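Local structure of actin-binding protein (1HQZ) at residues A[6-11]-A[103-108]; A[33-38]-A[64-69]; A[81-86]-A[112-117]; A[87-92]-A[119-124]. The protein binds actin filaments but not actin monomers and regulates actin assembly by the ARP2/3 complex, the chain here being its N-terminal cofilin-homology (ADF-H) domain. All blocks are in the same frame, centred on the assembly; numbering follows the deposited sequence.

From the N terminus, loop 6-11 leads into helix 12-24 and is laid against helix 93-110, so that contact 1 closes a long loop of 91 intervening residues. Nested inside it, contact 2 closes the chain between 38 and 64 by pairing strands 32-37 and 65-71 in the middle of the sheet. Contact 3 opens after contact 2 has closed and joins strands 80-86 and 116-120, with helix 93-110 as the crossover. Contact 4 follows at the C-terminal ends of the same two strands. Contacts 3 and 4 close overlapping loops that hold helix 93-110; they cross each other along the chain, and both cross contact 1. Y66 of contact 2 touches I6, F103 and V106 of contact 1.

Contact 1: residues A[6-11]-A[103-108]; sequences IDYTTH and FAAVAN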
loop_
_atom_site.group_PDB
_atom_site.type_symbol
_atom_site.label_atom_id
_atom_site.label_comp_id
_atom_site.label_asym_id
_atom_site.label_seq_id
_atom_site.Cartn_x
_atom_site.Cartn_y
_atom_site.Cartn_z
ATOM N N ILE A 6 3.352 -10.818 -10.293
ATOM C CA ILE A 6 3.841 -10.476 -8.967
ATOM C C ILE A 6 3.792 -11.693 -8.059
ATOM O O ILE A 6 2.891 -12.521 -8.163
ATOM C CB ILE A 6 2.998 -9.356 -8.308
ATOM C CG1 ILE A 6 3.601 -8.995 -6.947
ATOM C CG2 ILE A 6 1.554 -9.822 -8.128
ATOM C CD1 ILE A 6 2.838 -7.936 -6.184
ATOM N N ASP A 7 4.764 -11.798 -7.165
ATOM C CA ASP A 7 4.787 -12.914 -6.237
ATOM C C ASP A 7 4.593 -12.421 -4.814
ATOM O O ASP A 7 5.499 -11.835 -4.227
ATOM C CB ASP A 7 6.107 -13.685 -6.353
ATOM C CG ASP A 7 6.338 -14.626 -5.181
ATOM O OD1 ASP A 7 5.349 -15.182 -4.645
ATOM O OD2 ASP A 7 7.514 -14.817 -4.803
ATOM N N TYR A 8 3.399 -12.654 -4.275
ATOM C CA TYR A 8 3.082 -12.251 -2.908
ATOM C C TYR A 8 2.579 -13.427 -2.079
ATOM O O TYR A 8 1.997 -13.236 -1.009
ATOM C CB TYR A 8 2.029 -11.129 -2.899
ATOM C CG TYR A 8 0.778 -11.410 -3.712
ATOM C CD1 TYR A 8 -0.023 -12.518 -3.449
ATOM C CD2 TYR A 8 0.389 -10.553 -4.738
ATOM C CE1 TYR A 8 -1.184 -12.763 -4.187
ATOM C CE2 TYR A 8 -0.763 -10.786 -5.478
ATOM C CZ TYR A 8 -1.546 -11.889 -5.198
ATOM O OH TYR A 8 -2.702 -12.100 -5.921
ATOM N N THR A 9 2.794 -14.644 -2.572
ATOM C CA THR A 9 2.338 -15.829 -1.850
ATOM C C THR A 9 3.478 -16.538 -1.118
ATOM O O THR A 9 3.254 -17.212 -0.112
ATOM C CB THR A 9 1.623 -16.817 -2.798
ATOM O OG1 THR A 9 2.466 -17.099 -3.920
ATOM C CG2 THR A 9 0.314 -16.223 -3.293
ATOM N N THR A 10 4.696 -16.367 -1.623
ATOM C CA THR A 10 5.879 -16.966 -1.017
ATOM C C THR A 10 5.987 -16.519 0.432
ATOM O O THR A 10 6.215 -17.333 1.333
ATOM C CB THR A 10 7.163 -16.533 -1.756
ATOM O OG1 THR A 10 7.184 -17.124 -3.059
ATOM C CG2 THR A 10 8.401 -16.955 -0.981
ATOM N N HIS A 11 5.832 -15.217 0.649
ATOM C CA HIS A 11 5.909 -14.655 1.988
ATOM C C HIS A 11 4.525 -14.226 2.471
ATOM O O HIS A 11 4.375 -13.228 3.177
ATOM C CB HIS A 11 6.870 -13.468 1.996
ATOM C CG HIS A 11 8.278 -13.831 1.638
ATOM N ND1 HIS A 11 9.062 -14.639 2.431
ATOM C CD2 HIS A 11 9.043 -13.494 0.573
ATOM C CE1 HIS A 11 10.251 -14.783 1.871
ATOM N NE2 HIS A 11 10.265 -14.098 0.742
ATOM N N PHE A 103 -1.056 -4.487 -9.770
ATOM C CA PHE A 103 -1.738 -3.667 -8.781
ATOM C C PHE A 103 -3.162 -4.199 -8.670
ATOM O O PHE A 103 -3.711 -4.300 -7.583
ATOM C CB PHE A 103 -1.729 -2.192 -9.209
ATOM C CG PHE A 103 -2.225 -1.234 -8.143
ATOM C CD1 PHE A 103 -2.265 -1.606 -6.806
ATOM C CD2 PHE A 103 -2.611 0.063 -8.480
ATOM C CE1 PHE A 103 -2.678 -0.706 -5.819
ATOM C CE2 PHE A 103 -3.029 0.976 -7.491
ATOM C CZ PHE A 103 -3.058 0.585 -6.165
ATOM N N ALA A 104 -3.752 -4.547 -9.810
ATOM C CA ALA A 104 -5.105 -5.085 -9.825
ATOM C C ALA A 104 -5.123 -6.370 -8.991
ATOM O O ALA A 104 -6.029 -6.585 -8.186
ATOM C CB ALA A 104 -5.537 -5.370 -11.264
ATOM N N ALA A 105 -4.108 -7.211 -9.172
ATOM C CA ALA A 105 -4.006 -8.469 -8.426
ATOM C C ALA A 105 -3.929 -8.221 -6.919
ATOM O O ALA A 105 -4.611 -8.887 -6.130
ATOM C CB ALA A 105 -2.781 -9.258 -8.885
ATOM N N VAL A 106 -3.088 -7.272 -6.519
ATOM C CA VAL A 106 -2.942 -6.936 -5.110
ATOM C C VAL A 106 -4.257 -6.414 -4.533
ATOM O O VAL A 106 -4.627 -6.735 -3.403
ATOM C CB VAL A 106 -1.879 -5.841 -4.901
ATOM C CG1 VAL A 106 -1.892 -5.374 -3.438
ATOM C CG2 VAL A 106 -0.513 -6.370 -5.280
ATOM N N ALA A 107 -4.960 -5.604 -5.313
ATOM C CA ALA A 107 -6.210 -5.030 -4.848
ATOM C C ALA A 107 -7.335 -6.055 -4.765
ATOM O O ALA A 107 -8.186 -5.964 -3.886
ATOM C CB ALA A 107 -6.620 -3.867 -5.754
ATOM N N ASN A 108 -7.332 -7.034 -5.670
ATOM C CA ASN A 108 -8.387 -8.045 -5.677
ATOM C C ASN A 108 -8.091 -9.293 -4.841
ATOM O O ASN A 108 -9.013 -9.931 -4.336
ATOM C CB ASN A 108 -8.709 -8.505 -7.113
ATOM C CG ASN A 108 -8.988 -7.351 -8.070
ATOM O OD1 ASN A 108 -9.649 -6.365 -7.720
ATOM N ND2 ASN A 108 -8.496 -7.484 -9.300
#
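I6 and Y8 reach from the N-terminal loop of the ADF-H fold to one side of helix 93-110, where A105 and V106 receive them. The tighter part is apolar and centres on V106, which is buried. I6 and V106 cross at about a right angle, and CD1 of I6 comes to 3.8 Å from CG2 of V106. CG1 of I6 stands anti to the backbone N (chi1 -177°), and chi2 is likewise extended, which carries CD1 forward to the helix. Y66 of strand 65-71 touches both side chains and brings the sheet into this corner. Around Y8 the distances are longer. The Y8 ring presents its edge to A105, whose CB lies near the ring plane, 4.2 Å from CE2. V106 CG2 approaches the same ring obliquely, 4.3 Å from CD2. The polar end of Y8 is held by N109, the residue next after the segment, through a hydrogen bond between OH and ND2. On the far side of the loop, away from the helix, D7 folds the chain back on itself: OD1 takes weak bonds from the backbone N of T9 and T10, and D7 OD2 accepts T10 OG1 on its syn lone pair at 2.9 Å.

Contact 2: residues A[33-38]-A[64-69]; sequences LIISPN and VQYGLA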
loop_
_atom_site.group_PDB
_atom_site.type_symbol
_atom_site.label_atom_id
_atom_site.label_comp_id
_atom_site.label_asym_id
_atom_site.label_seq_id
_atom_site.Cartn_x
_atom_site.Cartn_y
_atom_site.Cartn_z
ATOM N N LEU A 33 1.550 -0.505 6.157
ATOM C CA LEU A 33 2.516 -1.489 5.682
ATOM C C LEU A 33 2.895 -1.199 4.237
ATOM O O LEU A 33 2.058 -0.765 3.446
ATOM C CB LEU A 33 1.887 -2.895 5.726
ATOM C CG LEU A 33 2.452 -3.968 4.770
ATOM C CD1 LEU A 33 3.830 -4.424 5.249
ATOM C CD2 LEU A 33 1.483 -5.166 4.714
ATOM N N ILE A 34 4.156 -1.435 3.902
ATOM C CA ILE A 34 4.617 -1.267 2.535
ATOM C C ILE A 34 5.306 -2.574 2.171
ATOM O O ILE A 34 6.200 -3.029 2.899
ATOM C CB ILE A 34 5.663 -0.133 2.382
ATOM C CG1 ILE A 34 4.990 1.236 2.570
ATOM C CG2 ILE A 34 6.328 -0.224 1.000
ATOM C CD1 ILE A 34 5.931 2.436 2.356
ATOM N N ILE A 35 4.875 -3.202 1.084
ATOM C CA ILE A 35 5.532 -4.434 0.655
ATOM C C ILE A 35 6.384 -4.132 -0.571
ATOM O O ILE A 35 5.949 -3.436 -1.489
ATOM C CB ILE A 35 4.524 -5.565 0.322
ATOM C CG1 ILE A 35 3.623 -5.143 -0.838
ATOM C CG2 ILE A 35 3.725 -5.932 1.571
ATOM C CD1 ILE A 35 2.714 -6.243 -1.320
ATOM N N SER A 36 7.598 -4.670 -0.580
ATOM C CA SER A 36 8.546 -4.443 -1.659
ATOM C C SER A 36 9.186 -5.769 -2.092
ATOM O O SER A 36 9.239 -6.732 -1.319
ATOM C CB SER A 36 9.613 -3.454 -1.171
ATOM O OG SER A 36 10.467 -3.028 -2.219
ATOM N N PRO A 37 9.692 -5.835 -3.333
ATOM C CA PRO A 37 10.313 -7.067 -3.833
ATOM C C PRO A 37 11.752 -7.261 -3.362
ATOM O O PRO A 37 12.551 -6.318 -3.396
ATOM C CB PRO A 37 10.211 -6.894 -5.342
ATOM C CG PRO A 37 10.499 -5.424 -5.494
ATOM C CD PRO A 37 9.685 -4.790 -4.373
ATOM N N ASN A 38 12.080 -8.477 -2.919
ATOM C CA ASN A 38 13.440 -8.769 -2.460
ATOM C C ASN A 38 14.358 -9.095 -3.635
ATOM O O ASN A 38 13.964 -8.978 -4.797
ATOM C CB ASN A 38 13.457 -9.934 -1.455
ATOM C CG ASN A 38 12.900 -11.228 -2.030
ATOM O OD1 ASN A 38 13.070 -11.527 -3.216
ATOM N ND2 ASN A 38 12.245 -12.015 -1.177
ATOM N N VAL A 64 8.928 -0.886 -7.481
ATOM C CA VAL A 64 7.478 -0.881 -7.556
ATOM C C VAL A 64 7.050 -1.479 -6.222
ATOM O O VAL A 64 7.453 -2.588 -5.876
ATOM C CB VAL A 64 6.971 -1.789 -8.695
ATOM C CG1 VAL A 64 5.463 -1.981 -8.581
ATOM C CG2 VAL A 64 7.320 -1.187 -10.022
ATOM N N GLN A 65 6.243 -0.752 -5.464
ATOM C CA GLN A 65 5.809 -1.250 -4.169
ATOM C C GLN A 65 4.331 -1.029 -3.938
ATOM O O GLN A 65 3.678 -0.288 -4.663
ATOM C CB GLN A 65 6.588 -0.552 -3.053
ATOM C CG GLN A 65 8.102 -0.607 -3.212
ATOM C CD GLN A 65 8.815 0.276 -2.208
ATOM O OE1 GLN A 65 8.535 1.472 -2.107
ATOM N NE2 GLN A 65 9.740 -0.307 -1.464
ATOM N N TYR A 66 3.803 -1.664 -2.904
ATOM C CA TYR A 66 2.404 -1.495 -2.580
ATOM C C TYR A 66 2.315 -1.176 -1.111
ATOM O O TYR A 66 3.013 -1.777 -0.293
ATOM C CB TYR A 66 1.622 -2.766 -2.923
ATOM C CG TYR A 66 1.821 -3.172 -4.367
ATOM C CD1 TYR A 66 2.923 -3.929 -4.749
ATOM C CD2 TYR A 66 0.969 -2.706 -5.360
ATOM C CE1 TYR A 66 3.181 -4.203 -6.095
ATOM C CE2 TYR A 66 1.208 -2.969 -6.705
ATOM C CZ TYR A 66 2.323 -3.715 -7.062
ATOM O OH TYR A 66 2.591 -3.936 -8.388
ATOM N N GLY A 67 1.479 -0.195 -0.792
ATOM C CA GLY A 67 1.301 0.217 0.586
ATOM C C GLY A 67 -0.140 0.020 1.007
ATOM O O GLY A 67 -1.060 0.048 0.180
ATOM N N LEU A 68 -0.328 -0.169 2.307
ATOM C CA LEU A 68 -1.649 -0.392 2.886
ATOM C C LEU A 68 -1.703 0.396 4.173
ATOM O O LEU A 68 -0.798 0.288 5.000
ATOM C CB LEU A 68 -1.825 -1.882 3.198
ATOM C CG LEU A 68 -3.047 -2.341 3.989
ATOM C CD1 LEU A 68 -4.272 -2.317 3.104
ATOM C CD2 LEU A 68 -2.793 -3.760 4.509
ATOM N N ALA A 69 -2.743 1.198 4.357
ATOM C CA ALA A 69 -2.824 1.955 5.593
ATOM C C ALA A 69 -4.244 2.147 6.077
ATOM O O ALA A 69 -5.177 2.310 5.287
ATOM C CB ALA A 69 -2.143 3.308 5.429
#
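The Y66 ring meets I35 obliquely, with CD1 of I35 4.1 Å from CD1 of Y66, while the Y43 ring packs against it at a steep tilt and F99 and N102 of helix 93-110 also touch it. The closer contact to I35 is at the root of the tyrosine, where Y66 CB lies 3.7 Å from I35 CG1. The second flat group, the Q65 amide, holds S36 OG almost in its own plane: NE2 donates to that oxygen over 2.9 Å at 166°. CG of Q65 is anti to the carbonyl carbon (chi1 -53°) and the chain runs extended beyond it, which brings the amide to S36. OE1 is taken by the backbone N of D60, so the amide ties the strand pair to the loop before it. An alanine in place of Q65 would probably leave S36 OG and the D60 N-H without these partners and open a gap beside S36. Backbone hydrogen bonds set the register. L33 and L68 form one hydrogen-bonded pair, with both N-O distances 2.7 Å, and I35 with Y66 forms another. Between them I34 faces G67 as a non-hydrogen-bonded pair, CA to CA 4.1 Å. L33, I35, Y66 and L68 share the face covered by helices 12-24 and 93-110. The N-to-C directions of 33-37 and 65-69 are 164° apart, as for antiparallel neighbours in the central mixed sheet of the ADF-H fold.

Contact 3: residues A[81-86]-A[112-117]; sequences IIIIGW and KGYHVQ
I83 lays its CD1 over one face of the Y114 ring, a CH-pi contact 3.7 Å from the ring centroid and offset toward the rim. Its CG1 stands between the backbone N and the carbonyl carbon (chi1 58°), while CG2 rests 3.6 Å from Y114 CB, so both branches of the isoleucine bear on the tyrosine. Q117 CG flanks the same CD1 at 3.8 Å. On the other face of the sheet, I82 CG1 packs on V116 CB. Outward lies the backbone, where I83 N donates to V116 O. I81 O is gripped twice, by V116 N at 3.0 Å and by H115 N at 2.6 Å. At the polar edge I81 N donates to H115 ND1 over 2.8 Å, nearly straight at 175° though tilted from the ring plane, which implies that ND1 carries no proton here. An alanine at H115 would probably leave the I81 N-H without its acceptor and uncover I81 CD1, which touches CE1. Strands 80-86 and 116-120 are thus parallel neighbours joined through helix 93-110 in a beta-alpha-beta crossover; F103 and A107 of that helix cover I83, while F52 of helix 52-56 touches I82 on the opposite face.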
loop_
_atom_site.group_PDB
_atom_site.type_symbol
_atom_site.label_atom_id
_atom_site.label_comp_id
_atom_site.label_asym_id
_atom_site.label_seq_id
_atom_site.Cartn_x
_atom_site.Cartn_y
_atom_site.Cartn_z
ATOM N N ILE A 81 -9.547 2.260 4.899
ATOM C CA ILE A 81 -8.354 1.644 4.354
ATOM C C ILE A 81 -7.979 2.197 2.983
ATOM O O ILE A 81 -8.825 2.314 2.078
ATOM C CB ILE A 81 -8.528 0.095 4.256
ATOM C CG1 ILE A 81 -8.512 -0.561 5.646
ATOM C CG2 ILE A 81 -7.365 -0.508 3.510
ATOM C CD1 ILE A 81 -9.434 0.018 6.654
ATOM N N ILE A 82 -6.708 2.548 2.835
ATOM C CA ILE A 82 -6.226 3.050 1.559
ATOM C C ILE A 82 -5.088 2.143 1.086
ATOM O O ILE A 82 -4.295 1.646 1.887
ATOM C CB ILE A 82 -5.733 4.521 1.668
ATOM C CG1 ILE A 82 -5.148 4.970 0.325
ATOM C CG2 ILE A 82 -4.703 4.659 2.785
ATOM C CD1 ILE A 82 -4.794 6.460 0.240
ATOM N N ILE A 83 -5.051 1.864 -0.210
ATOM C CA ILE A 83 -3.969 1.063 -0.736
ATOM C C ILE A 83 -3.292 1.941 -1.767
ATOM O O ILE A 83 -3.951 2.706 -2.479
ATOM C CB ILE A 83 -4.448 -0.237 -1.395
ATOM C CG1 ILE A 83 -5.422 0.067 -2.530
ATOM C CG2 ILE A 83 -5.092 -1.118 -0.352
ATOM C CD1 ILE A 83 -5.732 -1.150 -3.391
ATOM N N ILE A 84 -1.972 1.846 -1.826
ATOM C CA ILE A 84 -1.212 2.653 -2.759
ATOM C C ILE A 84 -0.357 1.809 -3.688
ATOM O O ILE A 84 0.402 0.959 -3.244
ATOM C CB ILE A 84 -0.314 3.661 -1.991
ATOM C CG1 ILE A 84 -1.208 4.719 -1.336
ATOM C CG2 ILE A 84 0.704 4.302 -2.929
ATOM C CD1 ILE A 84 -0.481 5.668 -0.441
ATOM N N GLY A 85 -0.522 2.041 -4.985
ATOM C CA GLY A 85 0.261 1.347 -5.981
ATOM C C GLY A 85 1.364 2.320 -6.362
ATOM O O GLY A 85 1.140 3.297 -7.071
ATOM N N TRP A 86 2.560 2.048 -5.865
ATOM C CA TRP A 86 3.725 2.886 -6.104
ATOM C C TRP A 86 4.518 2.345 -7.300
ATOM O O TRP A 86 5.074 1.244 -7.247
ATOM C CB TRP A 86 4.557 2.902 -4.816
ATOM C CG TRP A 86 5.868 3.584 -4.907
ATOM C CD1 TRP A 86 7.083 2.991 -5.091
ATOM C CD2 TRP A 86 6.116 4.988 -4.801
ATOM N NE1 TRP A 86 8.071 3.935 -5.097
ATOM C CE2 TRP A 86 7.511 5.171 -4.926
ATOM C CE3 TRP A 86 5.298 6.110 -4.612
ATOM C CZ2 TRP A 86 8.113 6.434 -4.870
ATOM C CZ3 TRP A 86 5.895 7.371 -4.554
ATOM C CH2 TRP A 86 7.294 7.519 -4.685
ATOM N N LYS A 112 -7.373 -6.872 0.169
ATOM C CA LYS A 112 -8.813 -6.708 -0.019
ATOM C C LYS A 112 -9.446 -5.867 1.086
ATOM O O LYS A 112 -8.951 -5.832 2.214
ATOM C CB LYS A 112 -9.514 -8.077 -0.055
ATOM C CG LYS A 112 -9.094 -8.983 -1.200
ATOM C CD LYS A 112 -9.815 -10.334 -1.141
ATOM C CE LYS A 112 -11.296 -10.174 -1.459
ATOM N NZ LYS A 112 -11.491 -9.565 -2.807
ATOM N N GLY A 113 -10.542 -5.193 0.748
ATOM C CA GLY A 113 -11.259 -4.387 1.725
ATOM C C GLY A 113 -10.845 -2.932 1.826
ATOM O O GLY A 113 -11.078 -2.292 2.842
ATOM N N TYR A 114 -10.241 -2.406 0.771
ATOM C CA TYR A 114 -9.791 -1.017 0.760
ATOM C C TYR A 114 -10.930 -0.073 0.402
ATOM O O TYR A 114 -11.856 -0.444 -0.325
ATOM C CB TYR A 114 -8.647 -0.843 -0.243
ATOM C CG TYR A 114 -9.019 -1.216 -1.659
ATOM C CD1 TYR A 114 -9.621 -0.291 -2.510
ATOM C CD2 TYR A 114 -8.822 -2.516 -2.127
ATOM C CE1 TYR A 114 -10.023 -0.648 -3.794
ATOM C CE2 TYR A 114 -9.226 -2.889 -3.406
ATOM C CZ TYR A 114 -9.826 -1.949 -4.234
ATOM O OH TYR A 114 -10.239 -2.322 -5.492
ATOM N N HIS A 115 -10.871 1.144 0.926
ATOM C CA HIS A 115 -11.897 2.119 0.618
ATOM C C HIS A 115 -11.408 3.048 -0.473
ATOM O O HIS A 115 -12.201 3.540 -1.278
ATOM C CB HIS A 115 -12.265 2.938 1.853
ATOM C CG HIS A 115 -12.853 2.120 2.955
ATOM N ND1 HIS A 115 -12.081 1.522 3.927
ATOM C CD2 HIS A 115 -14.131 1.754 3.209
ATOM C CE1 HIS A 115 -12.859 0.825 4.736
ATOM N NE2 HIS A 115 -14.109 0.948 4.322
ATOM N N VAL A 116 -10.096 3.266 -0.501
ATOM C CA VAL A 116 -9.479 4.154 -1.481
ATOM C C VAL A 116 -8.266 3.503 -2.143
ATOM O O VAL A 116 -7.444 2.870 -1.471
ATOM C CB VAL A 116 -9.017 5.455 -0.816
ATOM C CG1 VAL A 116 -8.426 6.391 -1.857
ATOM C CG2 VAL A 116 -10.185 6.120 -0.114
ATOM N N GLN A 117 -8.170 3.660 -3.459
ATOM C CA GLN A 117 -7.061 3.109 -4.227
ATOM C C GLN A 117 -6.397 4.233 -5.004
ATOM O O GLN A 117 -7.046 4.917 -5.786
ATOM C CB GLN A 117 -7.544 2.042 -5.215
ATOM C CG GLN A 117 -6.407 1.463 -6.048
ATOM C CD GLN A 117 -6.849 0.410 -7.059
ATOM O OE1 GLN A 117 -6.015 -0.205 -7.712
ATOM N NE2 GLN A 117 -8.149 0.203 -7.193
#

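Contact 4: residues A[87-92]-A[119-124]; sequences CPDSAP and TARDED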
loop_
_atom_site.group_PDB
_atom_site.type_symbol
_atom_site.label_atom_id
_atom_site.label_comp_id
_atom_site.label_asym_id
_atom_site.label_seq_id
_atom_site.Cartn_x
_atom_site.Cartn_y
_atom_site.Cartn_z
ATOM N N CYS A 87 4.552 3.122 -8.382
ATOM C CA CYS A 87 5.246 2.719 -9.607
ATOM C C CYS A 87 6.136 3.853 -10.099
ATOM O O CYS A 87 5.783 4.543 -11.052
ATOM C CB CYS A 87 4.210 2.367 -10.687
ATOM S SG CYS A 87 4.871 1.668 -12.221
ATOM N N PRO A 88 7.312 4.046 -9.469
ATOM C CA PRO A 88 8.274 5.103 -9.821
ATOM C C PRO A 88 8.926 4.903 -11.182
ATOM O O PRO A 88 9.073 3.772 -11.648
ATOM C CB PRO A 88 9.281 5.039 -8.679
ATOM C CG PRO A 88 9.355 3.565 -8.413
ATOM C CD PRO A 88 7.893 3.130 -8.466
ATOM N N ASP A 89 9.305 6.008 -11.819
ATOM C CA ASP A 89 9.928 5.952 -13.135
ATOM C C ASP A 89 11.191 5.103 -13.158
ATOM O O ASP A 89 11.425 4.370 -14.115
ATOM C CB ASP A 89 10.256 7.366 -13.645
ATOM C CG ASP A 89 9.011 8.211 -13.893
ATOM O OD1 ASP A 89 7.902 7.638 -14.020
ATOM O OD2 ASP A 89 9.139 9.454 -13.975
ATOM N N SER A 90 11.977 5.183 -12.085
ATOM C CA SER A 90 13.242 4.458 -11.964
ATOM C C SER A 90 13.156 2.957 -11.721
ATOM O O SER A 90 14.170 2.268 -11.769
ATOM C CB SER A 90 14.082 5.089 -10.858
ATOM O OG SER A 90 14.361 6.441 -11.169
ATOM N N ALA A 91 11.962 2.446 -11.446
ATOM C CA ALA A 91 11.801 1.014 -11.216
ATOM C C ALA A 91 12.100 0.290 -12.530
ATOM O O ALA A 91 11.909 0.853 -13.608
ATOM C CB ALA A 91 10.380 0.714 -10.761
ATOM N N PRO A 92 12.571 -0.965 -12.455
ATOM C CA PRO A 92 12.887 -1.735 -13.664
ATOM C C PRO A 92 11.765 -1.768 -14.702
ATOM O O PRO A 92 10.597 -1.990 -14.372
ATOM C CB PRO A 92 13.242 -3.122 -13.117
ATOM C CG PRO A 92 12.632 -3.152 -11.753
ATOM C CD PRO A 92 12.822 -1.759 -11.245
ATOM N N THR A 119 -2.775 5.494 -7.305
ATOM C CA THR A 119 -1.592 5.139 -8.070
ATOM C C THR A 119 -0.629 6.319 -7.866
ATOM O O THR A 119 -1.012 7.486 -8.023
ATOM C CB THR A 119 -1.907 4.967 -9.569
ATOM O OG1 THR A 119 -2.679 3.771 -9.768
ATOM C CG2 THR A 119 -0.613 4.865 -10.371
ATOM N N ALA A 120 0.608 6.018 -7.483
ATOM C CA ALA A 120 1.593 7.063 -7.236
ATOM C C ALA A 120 2.924 6.786 -7.921
ATOM O O ALA A 120 3.307 5.634 -8.095
ATOM C CB ALA A 120 1.802 7.216 -5.737
ATOM N N ARG A 121 3.626 7.855 -8.286
ATOM C CA ARG A 121 4.925 7.779 -8.957
ATOM C C ARG A 121 6.018 8.507 -8.179
ATOM O O ARG A 121 7.193 8.166 -8.284
ATOM C CB ARG A 121 4.843 8.401 -10.343
ATOM C CG ARG A 121 4.135 7.571 -11.379
ATOM C CD ARG A 121 4.029 8.353 -12.675
ATOM N NE ARG A 121 5.286 9.024 -13.005
ATOM C CZ ARG A 121 5.430 10.342 -13.086
ATOM N NH1 ARG A 121 4.393 11.143 -12.869
ATOM N NH2 ARG A 121 6.618 10.863 -13.372
ATOM N N ASP A 122 5.629 9.524 -7.417
ATOM C CA ASP A 122 6.578 10.296 -6.630
ATOM C C ASP A 122 5.872 10.938 -5.433
ATOM O O ASP A 122 4.654 10.798 -5.266
ATOM C CB ASP A 122 7.225 11.375 -7.500
ATOM C CG ASP A 122 6.217 12.364 -8.033
ATOM O OD1 ASP A 122 5.644 13.117 -7.220
ATOM O OD2 ASP A 122 5.986 12.386 -9.260
ATOM N N GLU A 123 6.635 11.653 -4.612
ATOM C CA GLU A 123 6.082 12.282 -3.417
ATOM C C GLU A 123 4.918 13.233 -3.657
ATOM O O GLU A 123 4.061 13.384 -2.789
ATOM C CB GLU A 123 7.182 13.003 -2.633
ATOM C CG GLU A 123 8.112 12.064 -1.861
ATOM C CD GLU A 123 9.264 11.535 -2.702
ATOM O OE1 GLU A 123 9.012 10.932 -3.771
ATOM O OE2 GLU A 123 10.430 11.726 -2.286
ATOM N N ASP A 124 4.872 13.872 -4.820
ATOM C CA ASP A 124 3.779 14.793 -5.106
ATOM C C ASP A 124 2.451 14.051 -5.227
ATOM O O ASP A 124 1.384 14.635 -5.040
ATOM C CB ASP A 124 4.062 15.587 -6.387
ATOM C CG ASP A 124 5.082 16.707 -6.176
ATOM O OD1 ASP A 124 5.393 17.411 -7.162
ATOM O OD2 ASP A 124 5.567 16.888 -5.033
HETATM O O HOH W 1 9.422 8.115 -10.397
#
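A bidentate salt bridge and a backbone bond join two loops where strands 80-86 and 116-120 end, at the rim of the central sheet. R121 grips D89 side-on: NE donates to OD1 at 3.1 Å and NH2 to OD2 at 3.0 Å. Both oxygens lie close to the guanidinium plane, while the nitrogens meet the carboxylate on its syn side but somewhat out of its plane, the two planes being 22° apart. A bend at chi3 (44°) turns NE from the line of the arginine chain, and NE and NH2 face the carboxylate. With each oxygen holding its own nitrogen, rotation of either group is restricted, although both residues are exposed and solvent would probably weaken the attraction. R121 CG also lies 3.5 Å from C87 O. Nearer the strand ends, the backbone bond from C87 N to A120 O, 2.8 Å and almost straight, extends the parallel strand pairing by one step. A water donates to R121 O at 3.1 Å; its very short approach to D89 N makes that half of a bridge doubtful. P88 CA lies 3.6 Å from R121 O. From P88 to A91 the chain makes a type I beta turn, before P92 takes the N-cap position of helix 93-110. In the other segment, D122 OD1 accepts from D124 N in an Asx turn, and D125 holds the backbone N of both R121 and D122. Loop 87-92 is the strand-to-helix connection of the beta-alpha-beta unit of the ADF-H fold, and the contact ties it to the chain leaving that unit's second strand.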